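Local structure of putative hydrolase (Chloroflexus aurantiacus J-10-fl, 3CMN) at residues 18-23 with 125-130; 45-50 with 173-178; 72-77 with 156-161. The protein is a putative hydrolase, probably related to the zincin-like metallopeptidases, though neither its substrate nor its activity is established. All coordinates share one frame; numbering follows the deposited sequence.

Interaction 1: residues 18-23 with 125-130; sequences IDWEQA and VQIGGL
Ile127, on the helix 125-130, meets two residues of 18-23 with its two branches. Its CD1 comes tip to tip with Ile18 CD1 at 3.4 Å, tighter than usual for two methyls, while its CG2 lies 3.8 Å from Trp20 CH2, the two side chains crossing at about a right angle. A branched isoleucine suits this place because one residue serves both neighbours. CG1 is anti to the carbonyl carbon (chi1 -59°) and leads to the CD1 at Ile18; CG2, anti to the backbone N, goes to the indole. Further along, the backbones close in on Gly128, whose CA is 3.9 Å from Ala23 CA. Gly128 CA also makes a C-H...O contact of 3.3 Å with Ala23 O; a CB on this residue would run into that oxygen, and the small Ala23 methyl adds little bulk beside it. At the outer end Gln22 lies alongside Val125, its CG 3.8 Å from Val125 CG2. Behind this first shell, Asp19 caps the helix that begins at Trp20: its OD1 accepts from Glu21 N at 2.9 Å and from Gln22 N at 3.0 Å, the second donor standing above the carboxylate plane. Trp20 is steadied by a hydrogen bond from NE1 to Glu98 OE1, with Phe94 meeting its ring. Without a side chain at Gly128, the capped first turn of helix 20-31 can approach helix 120-135 closely in this largely helical protein.

Interaction 2: residues 45-50 with 173-178; sequences REQYAR and SDEDFR
The helices 45-50 and 174-178, which carry Gln47 and Arg178, pass with their axes 11.4 Å apart and 50° between their directions, so long side chains must span the gap. Gln47 does so with its chain extended, CG anti to the backbone N (chi1 -171°). Gln47 NE2 donates to Asp174 OD1 at 3.2 Å, nearly along the C-O axis of the acceptor and with the two planes almost coplanar, and makes a weak bond of 3.3 Å to Glu175 OE1. Gln47 OE1 lies 3.6 Å from Arg178 CD and accepts from Arg44, so both ends of the amide are used. An alanine at Gln47 would probably leave Asp174 OD1 without this donor and open a gap beside the Arg178 methylenes. The extended chain of Arg178 crosses Gln47 at about a right angle, and its NH1 donates in the guanidinium plane to Asp174 O at 3.2 Å. Its NH2 forms a salt bridge with Glu160, and NH1 also bonds Gln167. Tyr48 brings OH to 3.7 Å from Arg178 CD; this buried hydroxyl has no polar partner in the model. At the exposed side Arg50 and Glu175 form a salt bridge tip to tip with nearly coplanar groups, although its modelled length is improbably short and the exact placing doubtful. Arg44 also pairs with Asp174 OD2. With Asp174, Glu175 and Glu160 set among Arg44, Arg50 and Arg178, the charges probably compensate one another, and the neutral amide of Gln47 can serve acid and base at once.

Interaction 3: residues 72-77 with 156-161; sequences SRIFVF and LYFVEP
Phe77 lays its ring over Tyr157 in an offset stack, the centroids 4.7 Å apart and the planes inclined by 21°. The bump is the CE1 corner of Phe77, which sits over one face of the tyrosine ring toward its rim, 3.5 Å from Tyr157 CG. In return Tyr157 CB fits against the face of the Phe77 ring, 3.9 Å from its centroid, as a CH-pi contact. Tyr157 takes up this position with CG between the backbone N and the carbonyl carbon (chi1 65°). Beside it Phe75 adds its own CB, 3.8 Å from Tyr157 CB, and presents a ring edge to that carbon. Flat rings suit this face because each bump can rest on the other residue's ring; Trp82 of helix 79-92 also meets the tyrosine. Beneath the side chains, 73-76 and 155-158 form a two-stranded parallel sheet in an otherwise mainly helical chain. Its ladder runs from Leu156 N to Arg73 O, from Phe75 N to Leu156 O at 2.8 Å, from Phe158 N to Phe75 O (an oxygen less surely placed), and from Phe77 N to Phe158 O at 2.7 Å. The other face carries Ile74, Val76, Leu156 and Phe158, apolar residues suited to burial. There Ile74 CG2 lies at the edge of the Phe158 ring. Phe158 also touches Glu185, part of an HExxH pattern that would be consistent with a zincin site, although no metal is bound to it here. Where the second strand gives way to helix 160-169, Val76 CG1 packs 3.7 Å from Glu160 CB, the two side chains side by side.

Interactions 2 and 3 adjoin, their centres about 11 Å apart: the stack of Tyr48 on Phe158 and the packing of Arg45 of helix 41-63 on Ile74 tie the helix pair to the small sheet. Interaction 1 stands apart, its centre about 25 Å from that of interaction 3 and 34 Å from that of interaction 2, and shares no helix or strand with them. Interaction 3 is buried and combines backbone hydrogen bonds with aromatic packing; the other two are partly buried. Of these, 45-50 with 173-178 relies on charged and amide groups across widely spaced helices, whereas 18-23 with 125-130 relies on apolar contacts and close backbones.

Interaction 1: residues 18-23 with 125-130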
loop_
_atom_site.group_PDB
_atom_site.type_symbol
_atom_site.label_atom_id
_atom_site.label_comp_id
_atom_site.label_asym_id
_atom_site.label_seq_id
_atom_site.Cartn_x
_atom_site.Cartn_y
_atom_site.Cartn_z
ATOM N N ILE A 18 -17.553 10.445 16.952
ATOM C CA ILE A 18 -17.700 9.035 16.630
ATOM C C ILE A 18 -17.478 8.168 17.845
ATOM O O ILE A 18 -16.536 8.382 18.606
ATOM C CB ILE A 18 -16.683 8.607 15.558
ATOM C CG1 ILE A 18 -16.828 9.503 14.330
ATOM C CG2 ILE A 18 -16.885 7.131 15.199
ATOM C CD1 ILE A 18 -15.701 9.367 13.348
ATOM N N ASP A 19 -18.351 7.189 18.032
ATOM C CA ASP A 19 -18.202 6.271 19.148
ATOM C C ASP A 19 -17.305 5.139 18.667
ATOM O O ASP A 19 -17.768 4.187 18.027
ATOM C CB ASP A 19 -19.556 5.709 19.564
ATOM C CG ASP A 19 -19.446 4.774 20.742
ATOM O OD1 ASP A 19 -18.360 4.197 20.940
ATOM O OD2 ASP A 19 -20.442 4.605 21.458
ATOM N N TRP A 20 -16.019 5.253 18.977
ATOM C CA TRP A 20 -15.047 4.264 18.547
ATOM C C TRP A 20 -15.137 2.892 19.192
ATOM O O TRP A 20 -14.545 1.939 18.701
ATOM C CB TRP A 20 -13.638 4.831 18.691
ATOM C CG TRP A 20 -13.362 5.825 17.622
ATOM C CD1 TRP A 20 -13.332 7.187 17.747
ATOM C CD2 TRP A 20 -13.181 5.544 16.230
ATOM N NE1 TRP A 20 -13.149 7.769 16.516
ATOM C CE2 TRP A 20 -13.055 6.784 15.567
ATOM C CE3 TRP A 20 -13.119 4.366 15.478
ATOM C CZ2 TRP A 20 -12.870 6.879 14.185
ATOM C CZ3 TRP A 20 -12.935 4.462 14.103
ATOM C CH2 TRP A 20 -12.814 5.711 13.475
ATOM N N GLU A 21 -15.873 2.771 20.284
ATOM C CA GLU A 21 -15.998 1.466 20.899
ATOM C C GLU A 21 -17.156 0.730 20.250
ATOM O O GLU A 21 -17.225 -0.495 20.272
ATOM C CB GLU A 21 -16.156 1.600 22.410
ATOM C CG GLU A 21 -14.805 1.391 23.105
ATOM C CD GLU A 21 -14.722 2.002 24.489
ATOM O OE1 GLU A 21 -15.540 1.639 25.364
ATOM O OE2 GLU A 21 -13.823 2.847 24.699
ATOM N N GLN A 22 -18.063 1.487 19.649
ATOM C CA GLN A 22 -19.170 0.880 18.933
ATOM C C GLN A 22 -18.550 0.426 17.614
ATOM O O GLN A 22 -18.855 -0.651 17.102
ATOM C CB GLN A 22 -20.278 1.899 18.659
ATOM C CG GLN A 22 -21.270 1.408 17.641
ATOM C CD GLN A 22 -21.940 0.124 18.074
ATOM O OE1 GLN A 22 -22.745 0.122 19.006
ATOM N NE2 GLN A 22 -21.604 -0.984 17.407
ATOM N N ALA A 23 -17.669 1.270 17.084
ATOM C CA ALA A 23 -16.972 0.988 15.843
ATOM C C ALA A 23 -16.130 -0.279 15.995
ATOM O O ALA A 23 -16.177 -1.176 15.152
ATOM C CB ALA A 23 -16.091 2.167 15.463
ATOM N N VAL A 125 -21.052 2.475 13.921
ATOM C CA VAL A 125 -21.540 1.256 13.282
ATOM C C VAL A 125 -21.088 1.214 11.824
ATOM O O VAL A 125 -20.594 0.193 11.337
ATOM C CB VAL A 125 -23.096 1.183 13.316
ATOM C CG1 VAL A 125 -23.594 0.112 12.367
ATOM C CG2 VAL A 125 -23.573 0.863 14.718
ATOM N N GLN A 126 -21.250 2.336 11.131
ATOM C CA GLN A 126 -20.887 2.412 9.720
ATOM C C GLN A 126 -19.382 2.356 9.438
ATOM O O GLN A 126 -18.952 1.641 8.528
ATOM C CB GLN A 126 -21.513 3.660 9.110
ATOM C CG GLN A 126 -23.031 3.637 9.194
ATOM C CD GLN A 126 -23.671 4.938 8.736
ATOM O OE1 GLN A 126 -23.947 5.125 7.551
ATOM N NE2 GLN A 126 -23.893 5.849 9.676
ATOM N N ILE A 127 -18.599 3.097 10.223
ATOM C CA ILE A 127 -17.146 3.134 10.077
ATOM C C ILE A 127 -16.566 1.785 10.501
ATOM O O ILE A 127 -15.675 1.248 9.844
ATOM C CB ILE A 127 -16.521 4.242 10.955
ATOM C CG1 ILE A 127 -17.103 5.606 10.568
ATOM C CG2 ILE A 127 -15.001 4.241 10.796
ATOM C CD1 ILE A 127 -16.651 6.748 11.465
ATOM N N GLY A 128 -17.078 1.253 11.609
ATOM C CA GLY A 128 -16.618 -0.030 12.099
ATOM C C GLY A 128 -16.983 -1.114 11.110
ATOM O O GLY A 128 -16.206 -2.030 10.849
ATOM N N GLY A 129 -18.179 -0.999 10.546
ATOM C CA GLY A 129 -18.630 -1.976 9.575
ATOM C C GLY A 129 -17.683 -2.012 8.400
ATOM O O GLY A 129 -17.248 -3.084 7.976
ATOM N N LEU A 130 -17.361 -0.834 7.873
ATOM C CA LEU A 130 -16.453 -0.739 6.740
ATOM C C LEU A 130 -15.083 -1.318 7.096
ATOM O O LEU A 130 -14.464 -2.005 6.290
ATOM C CB LEU A 130 -16.307 0.716 6.283
ATOM C CG LEU A 130 -17.569 1.330 5.657
ATOM C CD1 LEU A 130 -17.364 2.819 5.446
ATOM C CD2 LEU A 130 -17.879 0.641 4.333
#

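Interaction 2: residues 45-50 with 173-178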
loop_
_atom_site.group_PDB
_atom_site.type_symbol
_atom_site.label_atom_id
_atom_site.label_comp_id
_atom_site.label_asym_id
_atom_site.label_seq_id
_atom_site.Cartn_x
_atom_site.Cartn_y
_atom_site.Cartn_z
ATOM N N ARG A 45 5.266 -18.685 10.012
ATOM C CA ARG A 45 6.239 -17.694 10.459
ATOM C C ARG A 45 7.588 -18.044 9.834
ATOM O O ARG A 45 8.335 -17.159 9.428
ATOM C CB ARG A 45 6.391 -17.706 11.986
ATOM C CG ARG A 45 5.109 -17.561 12.775
ATOM C CD ARG A 45 5.373 -17.366 14.274
ATOM N NE ARG A 45 5.545 -15.951 14.594
ATOM C CZ ARG A 45 6.626 -15.241 14.292
ATOM N NH1 ARG A 45 7.647 -15.812 13.679
ATOM N NH2 ARG A 45 6.666 -13.947 14.563
ATOM N N GLU A 46 7.903 -19.341 9.783
ATOM C CA GLU A 46 9.154 -19.822 9.189
ATOM C C GLU A 46 9.221 -19.396 7.738
ATOM O O GLU A 46 10.197 -18.808 7.284
ATOM C CB GLU A 46 9.232 -21.354 9.213
ATOM C CG GLU A 46 9.414 -22.015 10.575
ATOM C CD GLU A 46 10.855 -22.009 11.047
ATOM O OE1 GLU A 46 11.171 -22.756 11.996
ATOM O OE2 GLU A 46 11.674 -21.258 10.476
ATOM N N GLN A 47 8.161 -19.713 7.011
ATOM C CA GLN A 47 8.068 -19.414 5.592
ATOM C C GLN A 47 8.297 -17.937 5.317
ATOM O O GLN A 47 9.204 -17.577 4.567
ATOM C CB GLN A 47 6.705 -19.863 5.072
ATOM C CG GLN A 47 6.518 -19.810 3.571
ATOM C CD GLN A 47 5.119 -20.218 3.173
ATOM O OE1 GLN A 47 4.215 -20.264 4.016
ATOM N NE2 GLN A 47 4.921 -20.506 1.889
ATOM N N TYR A 48 7.477 -17.082 5.931
ATOM C CA TYR A 48 7.602 -15.632 5.744
ATOM C C TYR A 48 8.962 -15.114 6.204
ATOM O O TYR A 48 9.570 -14.268 5.539
ATOM C CB TYR A 48 6.495 -14.875 6.502
ATOM C CG TYR A 48 5.127 -15.004 5.888
ATOM C CD1 TYR A 48 4.070 -15.546 6.608
ATOM C CD2 TYR A 48 4.893 -14.600 4.585
ATOM C CE1 TYR A 48 2.813 -15.687 6.035
ATOM C CE2 TYR A 48 3.643 -14.734 4.004
ATOM C CZ TYR A 48 2.610 -15.283 4.732
ATOM O OH TYR A 48 1.386 -15.450 4.127
ATOM N N ALA A 49 9.444 -15.622 7.333
ATOM C CA ALA A 49 10.733 -15.181 7.855
ATOM C C ALA A 49 11.824 -15.366 6.812
ATOM O O ALA A 49 12.622 -14.456 6.570
ATOM C CB ALA A 49 11.087 -15.952 9.117
ATOM N N ARG A 50 11.862 -16.539 6.186
ATOM C CA ARG A 50 12.884 -16.781 5.186
ATOM C C ARG A 50 12.591 -16.043 3.886
ATOM O O ARG A 50 13.515 -15.645 3.185
ATOM C CB ARG A 50 13.054 -18.279 4.923
ATOM C CG ARG A 50 11.877 -18.928 4.228
ATOM C CD ARG A 50 12.281 -20.232 3.569
ATOM N NE ARG A 50 11.397 -20.504 2.447
ATOM C CZ ARG A 50 10.289 -21.222 2.535
ATOM N NH1 ARG A 50 9.940 -21.760 3.692
ATOM N NH2 ARG A 50 9.501 -21.356 1.481
ATOM N N SER A 173 -0.278 -21.276 -6.551
ATOM C CA SER A 173 0.711 -22.022 -5.798
ATOM C C SER A 173 0.926 -21.431 -4.392
ATOM O O SER A 173 1.079 -20.224 -4.227
ATOM C CB SER A 173 2.028 -22.006 -6.585
ATOM O OG SER A 173 3.104 -22.551 -5.839
ATOM N N ASP A 174 0.937 -22.290 -3.382
ATOM C CA ASP A 174 1.136 -21.856 -2.010
ATOM C C ASP A 174 2.435 -21.064 -1.893
ATOM O O ASP A 174 2.440 -19.908 -1.485
ATOM C CB ASP A 174 1.182 -23.086 -1.096
ATOM C CG ASP A 174 1.475 -22.745 0.356
ATOM O OD1 ASP A 174 2.537 -22.161 0.642
ATOM O OD2 ASP A 174 0.641 -23.079 1.224
ATOM N N GLU A 175 3.539 -21.697 -2.257
ATOM C CA GLU A 175 4.846 -21.068 -2.173
ATOM C C GLU A 175 4.999 -19.819 -3.033
ATOM O O GLU A 175 5.438 -18.773 -2.564
ATOM C CB GLU A 175 5.921 -22.081 -2.564
ATOM C CG GLU A 175 7.353 -21.599 -2.430
ATOM C CD GLU A 175 7.828 -21.516 -0.989
ATOM O OE1 GLU A 175 7.121 -22.006 -0.075
ATOM O OE2 GLU A 175 8.928 -20.961 -0.768
ATOM N N ASP A 176 4.644 -19.932 -4.303
ATOM C CA ASP A 176 4.797 -18.812 -5.223
ATOM C C ASP A 176 3.987 -17.568 -4.879
ATOM O O ASP A 176 4.500 -16.443 -4.959
ATOM C CB ASP A 176 4.487 -19.276 -6.646
ATOM C CG ASP A 176 5.595 -20.134 -7.224
ATOM O OD1 ASP A 176 6.348 -20.756 -6.443
ATOM O OD2 ASP A 176 5.711 -20.196 -8.463
ATOM N N PHE A 177 2.728 -17.758 -4.499
ATOM C CA PHE A 177 1.893 -16.621 -4.153
ATOM C C PHE A 177 2.392 -15.891 -2.907
ATOM O O PHE A 177 2.409 -14.665 -2.867
ATOM C CB PHE A 177 0.449 -17.052 -3.947
ATOM C CG PHE A 177 -0.479 -15.911 -3.671
ATOM C CD1 PHE A 177 -0.473 -14.773 -4.486
ATOM C CD2 PHE A 177 -1.367 -15.969 -2.609
ATOM C CE1 PHE A 177 -1.342 -13.706 -4.243
ATOM C CE2 PHE A 177 -2.242 -14.913 -2.351
ATOM C CZ PHE A 177 -2.227 -13.775 -3.176
ATOM N N ARG A 178 2.812 -16.638 -1.893
ATOM C CA ARG A 178 3.298 -16.011 -0.676
ATOM C C ARG A 178 4.653 -15.334 -0.849
ATOM O O ARG A 178 4.978 -14.409 -0.113
ATOM C CB ARG A 178 3.316 -17.027 0.469
ATOM C CG ARG A 178 1.920 -17.338 0.949
ATOM C CD ARG A 178 1.917 -18.394 2.011
ATOM N NE ARG A 178 0.556 -18.681 2.446
ATOM C CZ ARG A 178 -0.358 -19.284 1.699
ATOM N NH1 ARG A 178 -0.064 -19.675 0.466
ATOM N NH2 ARG A 178 -1.568 -19.497 2.194
#

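Interaction 3: residues 72-77 with 156-161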
loop_
_atom_site.group_PDB
_atom_site.type_symbol
_atom_site.label_atom_id
_atom_site.label_comp_id
_atom_site.label_asym_id
_atom_site.label_seq_id
_atom_site.Cartn_x
_atom_site.Cartn_y
_atom_site.Cartn_z
ATOM N N SER A 72 13.479 -7.115 11.122
ATOM C CA SER A 72 13.888 -8.141 12.074
ATOM C C SER A 72 12.731 -8.877 12.721
ATOM O O SER A 72 12.950 -9.805 13.485
ATOM C CB SER A 72 14.791 -7.544 13.163
ATOM O OG SER A 72 14.150 -6.497 13.866
ATOM N N ARG A 73 11.504 -8.462 12.435
ATOM C CA ARG A 73 10.336 -9.143 12.987
ATOM C C ARG A 73 9.256 -9.296 11.926
ATOM O O ARG A 73 9.149 -8.492 11.006
ATOM C CB ARG A 73 9.754 -8.385 14.188
ATOM C CG ARG A 73 10.665 -8.313 15.404
ATOM C CD ARG A 73 9.902 -7.861 16.639
ATOM N NE ARG A 73 9.113 -8.954 17.207
ATOM C CZ ARG A 73 8.212 -8.807 18.177
ATOM N NH1 ARG A 73 7.974 -7.602 18.681
ATOM N NH2 ARG A 73 7.572 -9.870 18.662
ATOM N N ILE A 74 8.478 -10.357 12.037
ATOM C CA ILE A 74 7.384 -10.578 11.108
ATOM C C ILE A 74 6.209 -11.103 11.906
ATOM O O ILE A 74 6.371 -11.912 12.822
ATOM C CB ILE A 74 7.749 -11.588 9.965
ATOM C CG1 ILE A 74 8.279 -12.898 10.549
ATOM C CG2 ILE A 74 8.764 -10.963 9.009
ATOM C CD1 ILE A 74 7.194 -13.901 10.873
ATOM N N PHE A 75 5.022 -10.622 11.579
ATOM C CA PHE A 75 3.843 -11.079 12.282
ATOM C C PHE A 75 2.851 -11.714 11.309
ATOM O O PHE A 75 2.588 -11.179 10.239
ATOM C CB PHE A 75 3.163 -9.909 12.999
ATOM C CG PHE A 75 4.107 -9.016 13.769
ATOM C CD1 PHE A 75 4.434 -7.748 13.286
ATOM C CD2 PHE A 75 4.645 -9.429 14.987
ATOM C CE1 PHE A 75 5.287 -6.891 14.010
ATOM C CE2 PHE A 75 5.497 -8.589 15.717
ATOM C CZ PHE A 75 5.818 -7.313 15.224
ATOM N N VAL A 76 2.327 -12.875 11.688
ATOM C CA VAL A 76 1.317 -13.580 10.911
ATOM C C VAL A 76 0.038 -13.196 11.662
ATOM O O VAL A 76 -0.136 -13.572 12.823
ATOM C CB VAL A 76 1.526 -15.130 10.980
ATOM C CG1 VAL A 76 0.453 -15.854 10.185
ATOM C CG2 VAL A 76 2.900 -15.493 10.446
ATOM N N PHE A 77 -0.835 -12.425 11.024
ATOM C CA PHE A 77 -2.076 -11.988 11.661
ATOM C C PHE A 77 -3.307 -12.749 11.181
ATOM O O PHE A 77 -3.336 -13.283 10.075
ATOM C CB PHE A 77 -2.368 -10.500 11.362
ATOM C CG PHE A 77 -1.519 -9.499 12.120
ATOM C CD1 PHE A 77 -1.594 -8.145 11.777
ATOM C CD2 PHE A 77 -0.680 -9.876 13.162
ATOM C CE1 PHE A 77 -0.854 -7.178 12.445
ATOM C CE2 PHE A 77 0.074 -8.920 13.848
ATOM C CZ PHE A 77 -0.013 -7.559 13.486
ATOM N N LEU A 156 7.205 -6.692 9.361
ATOM C CA LEU A 156 6.147 -6.815 8.365
ATOM C C LEU A 156 5.144 -7.833 8.878
ATOM O O LEU A 156 5.513 -8.766 9.590
ATOM C CB LEU A 156 6.711 -7.288 7.020
ATOM C CG LEU A 156 7.485 -6.274 6.171
ATOM C CD1 LEU A 156 8.080 -6.973 4.961
ATOM C CD2 LEU A 156 6.551 -5.156 5.712
ATOM N N TYR A 157 3.871 -7.639 8.545
ATOM C CA TYR A 157 2.843 -8.595 8.954
ATOM C C TYR A 157 2.103 -9.077 7.729
ATOM O O TYR A 157 2.070 -8.403 6.704
ATOM C CB TYR A 157 1.862 -8.000 9.988
ATOM C CG TYR A 157 0.986 -6.844 9.518
ATOM C CD1 TYR A 157 -0.054 -7.048 8.600
ATOM C CD2 TYR A 157 1.177 -5.549 10.024
ATOM C CE1 TYR A 157 -0.883 -5.991 8.197
ATOM C CE2 TYR A 157 0.348 -4.483 9.629
ATOM C CZ TYR A 157 -0.675 -4.710 8.715
ATOM O OH TYR A 157 -1.472 -3.663 8.293
ATOM N N PHE A 158 1.531 -10.263 7.843
ATOM C CA PHE A 158 0.787 -10.875 6.760
ATOM C C PHE A 158 -0.491 -11.419 7.365
ATOM O O PHE A 158 -0.449 -12.086 8.390
ATOM C CB PHE A 158 1.608 -12.019 6.139
ATOM C CG PHE A 158 2.988 -11.598 5.682
ATOM C CD1 PHE A 158 4.036 -11.490 6.585
ATOM C CD2 PHE A 158 3.223 -11.264 4.348
ATOM C CE1 PHE A 158 5.304 -11.050 6.169
ATOM C CE2 PHE A 158 4.481 -10.823 3.919
ATOM C CZ PHE A 158 5.524 -10.716 4.834
ATOM N N VAL A 159 -1.620 -11.083 6.775
ATOM C CA VAL A 159 -2.872 -11.663 7.246
ATOM C C VAL A 159 -3.151 -12.990 6.548
ATOM O O VAL A 159 -3.936 -13.049 5.621
ATOM C CB VAL A 159 -4.052 -10.697 7.042
ATOM C CG1 VAL A 159 -5.261 -11.157 7.842
ATOM C CG2 VAL A 159 -3.654 -9.281 7.429
ATOM N N GLU A 160 -2.411 -14.024 6.932
ATOM C CA GLU A 160 -2.365 -15.331 6.288
ATOM C C GLU A 160 -3.766 -15.825 5.946
ATOM O O GLU A 160 -3.910 -16.468 4.880
ATOM C CB GLU A 160 -1.643 -16.343 7.179
ATOM C CG GLU A 160 -0.668 -17.241 6.434
ATOM C CD GLU A 160 -1.358 -18.385 5.718
ATOM O OE1 GLU A 160 -2.338 -18.926 6.271
ATOM O OE2 GLU A 160 -0.919 -18.739 4.604
ATOM N N PRO A 161 -4.774 -15.672 6.786
ATOM C CA PRO A 161 -6.100 -16.201 6.452
ATOM C C PRO A 161 -6.628 -15.701 5.118
ATOM O O PRO A 161 -7.121 -16.489 4.314
ATOM C CB PRO A 161 -6.962 -15.755 7.633
ATOM C CG PRO A 161 -5.984 -15.770 8.789
ATOM C CD PRO A 161 -4.745 -15.139 8.165
#